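Local coordinates for ribosome-inactivating protein 3 (PDB 2PQG) that belongs to the ribosome-inactivating protein family of plants and is also known as the maize B-32 protein, at residues Q38-P43 with A257-Q262. Numbering follows the deposited sequence.
Sequences QPVLPP and ALVKNQ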
ATOM      1  N   GLN A  38       3.108   9.183 -17.809  1.00 33.30           N
ATOM      2  CA  GLN A  38       3.660   8.312 -16.776  1.00 27.96           C
ATOM      3  C   GLN A  38       4.308   7.043 -17.300  1.00 26.93           C
ATOM      4  O   GLN A  38       3.905   6.505 -18.327  1.00 28.43           O
ATOM      5  CB  GLN A  38       2.575   7.875 -15.787  1.00 30.67           C
ATOM      6  CG  GLN A  38       1.777   8.991 -15.161  1.00 36.38           C
ATOM      7  CD  GLN A  38       0.565   9.372 -15.982  1.00 35.00           C
ATOM      8  OE1 GLN A  38       0.415   8.948 -17.131  1.00 32.55           O
ATOM      9  NE2 GLN A  38      -0.308  10.186 -15.399  1.00 32.51           N
ATOM     10  N   PRO A  39       5.340   6.555 -16.598  1.00 24.13           N
ATOM     11  CA  PRO A  39       6.022   5.328 -16.999  1.00 21.20           C
ATOM     12  C   PRO A  39       5.031   4.179 -16.847  1.00 19.29           C
ATOM     13  O   PRO A  39       4.185   4.201 -15.951  1.00 15.03           O
ATOM     14  CB  PRO A  39       7.161   5.227 -15.992  1.00 21.10           C
ATOM     15  CG  PRO A  39       7.520   6.641 -15.774  1.00 21.63           C
ATOM     16  CD  PRO A  39       6.169   7.316 -15.645  1.00 24.92           C
ATOM     17  N   VAL A  40       5.145   3.180 -17.716  1.00 20.04           N
ATOM     18  CA  VAL A  40       4.263   2.020 -17.687  1.00 20.20           C
ATOM     19  C   VAL A  40       4.975   0.863 -16.988  1.00 24.16           C
ATOM     20  O   VAL A  40       6.054   0.438 -17.420  1.00 25.56           O
ATOM     21  CB  VAL A  40       3.890   1.588 -19.114  1.00 17.11           C
ATOM     22  CG1 VAL A  40       2.810   0.521 -19.072  1.00 16.86           C
ATOM     23  CG2 VAL A  40       3.425   2.790 -19.904  1.00 15.43           C
ATOM     24  N   LEU A  41       4.368   0.359 -15.914  1.00 22.01           N
ATOM     25  CA  LEU A  41       4.943  -0.736 -15.142  1.00 23.23           C
ATOM     26  C   LEU A  41       5.025  -2.029 -15.945  1.00 27.22           C
ATOM     27  O   LEU A  41       4.368  -2.170 -16.975  1.00 30.85           O
ATOM     28  CB  LEU A  41       4.115  -0.971 -13.879  1.00 16.30           C
ATOM     29  CG  LEU A  41       4.098   0.195 -12.895  1.00 16.94           C
ATOM     30  CD1 LEU A  41       3.095  -0.090 -11.796  1.00 20.67           C
ATOM     31  CD2 LEU A  41       5.476   0.411 -12.315  1.00 12.71           C
ATOM     32  N   PRO A  42       5.848  -2.989 -15.486  1.00 29.82           N
ATOM     33  CA  PRO A  42       5.985  -4.267 -16.194  1.00 28.20           C
ATOM     34  C   PRO A  42       4.629  -4.963 -16.296  1.00 29.25           C
ATOM     35  O   PRO A  42       3.797  -4.839 -15.400  1.00 28.69           O
ATOM     36  CB  PRO A  42       6.955  -5.044 -15.309  1.00 28.84           C
ATOM     37  CG  PRO A  42       7.777  -3.961 -14.661  1.00 25.22           C
ATOM     38  CD  PRO A  42       6.747  -2.935 -14.316  1.00 25.80           C
ATOM     39  N   PRO A  43       4.384  -5.703 -17.392  1.00 32.00           N
ATOM     40  CA  PRO A  43       3.102  -6.399 -17.548  1.00 31.33           C
ATOM     41  C   PRO A  43       2.860  -7.399 -16.431  1.00 32.93           C
ATOM     42  O   PRO A  43       3.780  -8.088 -15.985  1.00 32.05           O
ATOM     43  CB  PRO A  43       3.232  -7.068 -18.915  1.00 30.35           C
ATOM     44  CG  PRO A  43       4.709  -7.284 -19.046  1.00 30.28           C
ATOM     45  CD  PRO A  43       5.267  -5.980 -18.538  1.00 31.83           C
ATOM     46  N   ALA A 257       1.277   8.620 -10.879  1.00 25.12           N
ATOM     47  CA  ALA A 257       2.689   8.728 -11.225  1.00 20.40           C
ATOM     48  C   ALA A 257       3.107   7.552 -12.091  1.00 19.14           C
ATOM     49  O   ALA A 257       3.894   7.713 -13.017  1.00 18.92           O
ATOM     50  CB  ALA A 257       3.541   8.782  -9.951  1.00 13.97           C
ATOM     51  N   LEU A 258       2.571   6.372 -11.797  1.00 18.67           N
ATOM     52  CA  LEU A 258       2.894   5.177 -12.564  1.00 21.56           C
ATOM     53  C   LEU A 258       1.622   4.430 -12.963  1.00 24.58           C
ATOM     54  O   LEU A 258       0.785   4.113 -12.111  1.00 24.84           O
ATOM     55  CB  LEU A 258       3.787   4.254 -11.738  1.00 22.25           C
ATOM     56  CG  LEU A 258       5.118   4.827 -11.243  1.00 24.80           C
ATOM     57  CD1 LEU A 258       5.686   3.902 -10.171  1.00 26.67           C
ATOM     58  CD2 LEU A 258       6.089   4.995 -12.403  1.00 21.59           C
ATOM     59  N   VAL A 259       1.475   4.135 -14.254  1.00 24.36           N
ATOM     60  CA  VAL A 259       0.286   3.433 -14.711  1.00 21.90           C
ATOM     61  C   VAL A 259       0.475   1.951 -14.930  1.00 23.04           C
ATOM     62  O   VAL A 259       1.555   1.475 -15.279  1.00 22.49           O
ATOM     63  CB  VAL A 259      -0.277   4.028 -16.012  1.00 21.22           C
ATOM     64  CG1 VAL A 259      -0.656   5.472 -15.788  1.00 22.90           C
ATOM     65  CG2 VAL A 259       0.729   3.885 -17.133  1.00 22.04           C
ATOM     66  N   LYS A 260      -0.622   1.236 -14.722  1.00 24.63           N
ATOM     67  CA  LYS A 260      -0.687  -0.202 -14.884  1.00 24.72           C
ATOM     68  C   LYS A 260      -0.667  -0.550 -16.376  1.00 27.71           C
ATOM     69  O   LYS A 260      -1.484  -0.043 -17.162  1.00 26.48           O
ATOM     70  CB  LYS A 260      -1.968  -0.693 -14.232  1.00 22.07           C
ATOM     71  CG  LYS A 260      -2.102  -2.180 -14.118  1.00 21.84           C
ATOM     72  CD  LYS A 260      -3.200  -2.478 -13.120  1.00 29.32           C
ATOM     73  CE  LYS A 260      -3.453  -3.958 -12.981  1.00 31.25           C
ATOM     74  NZ  LYS A 260      -2.772  -4.708 -14.063  1.00 33.60           N
ATOM     75  N   ASN A 261       0.281  -1.405 -16.752  1.00 26.33           N
ATOM     76  CA  ASN A 261       0.447  -1.830 -18.133  1.00 27.48           C
ATOM     77  C   ASN A 261      -0.768  -2.575 -18.656  1.00 29.06           C
ATOM     78  O   ASN A 261      -1.149  -3.618 -18.115  1.00 28.15           O
ATOM     79  CB  ASN A 261       1.660  -2.750 -18.268  1.00 27.84           C
ATOM     80  CG  ASN A 261       2.224  -2.778 -19.688  1.00 27.86           C
ATOM     81  OD1 ASN A 261       1.488  -2.666 -20.679  1.00 29.21           O
ATOM     82  ND2 ASN A 261       3.540  -2.943 -19.787  1.00 22.67           N
ATOM     83  N   GLN A 262      -1.367  -2.039 -19.719  1.00 29.51           N
ATOM     84  CA  GLN A 262      -2.518  -2.675 -20.337  1.00 30.63           C
ATOM     85  C   GLN A 262      -2.038  -3.784 -21.277  1.00 32.76           C
ATOM     86  O   GLN A 262      -2.756  -4.755 -21.527  1.00 30.42           O
ATOM     87  CB  GLN A 262      -3.349  -1.650 -21.103  1.00 28.31           C
ATOM     88  CG  GLN A 262      -4.231  -0.806 -20.209  1.00 31.79           C
ATOM     89  CD  GLN A 262      -4.424  -1.401 -18.821  1.00 30.67           C
ATOM     90  OE1 GLN A 262      -3.750  -1.002 -17.871  1.00 32.95           O
ATOM     91  NE2 GLN A 262      -5.337  -2.361 -18.702  1.00 25.77           N
TER
HETATM   92  O   HOH W   1       1.151  -3.738 -15.115  1.00 45.64           O
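V259 exchanges two backbone hydrogen bonds with the proline-rich run Q38-P43. Its N donates to P39 O at 3.2 Å, and its O accepts from L41 N at 3.1 Å. The second bond is nearly straight, with an N-H...O angle of 172°. V259 thus bonds to the residues flanking V40, the pattern of a single parallel beta bridge. The two segments run broadly in the same direction.

A third bond comes from a side chain. N261 ND2 donates to L41 O at 3.0 Å, with the oxygen tilted somewhat out of the amide plane. CG of N261 lies anti to its backbone N (chi1 -157°), which sets it 3.4 Å from V40 CG1. One water extends the polar link, donating to P42 O and accepting from N261 N. Q38 NE2 bonds to V256 O, just before the tail segment.

In the ribosome-inactivating protein fold, this bridge ties the C-terminal tail after helix 249-252 to the loop between helix 15-27 and strand 51-57. Helix 220-232 adds to the tail's anchorage: W220 NE1 bonds to L258 O, and S224 OG to K260 N.

Side-chain packing surrounds these bonds. P39 CB meets L258 CD2 at 3.8 Å. The L41 and L258 side chains cross at about a right angle, with L41 CD2 4.1 Å from L258 CD1. V40 splits its two methyls. CG1, anti to the backbone N (chi1 -171°), packs against the N261 amide carbon. CG2 meets V259 CG2 at 4.0 Å. The V40 side chain also touches F228 of helix 220-232. Q38 lays CB and CG against A257 O.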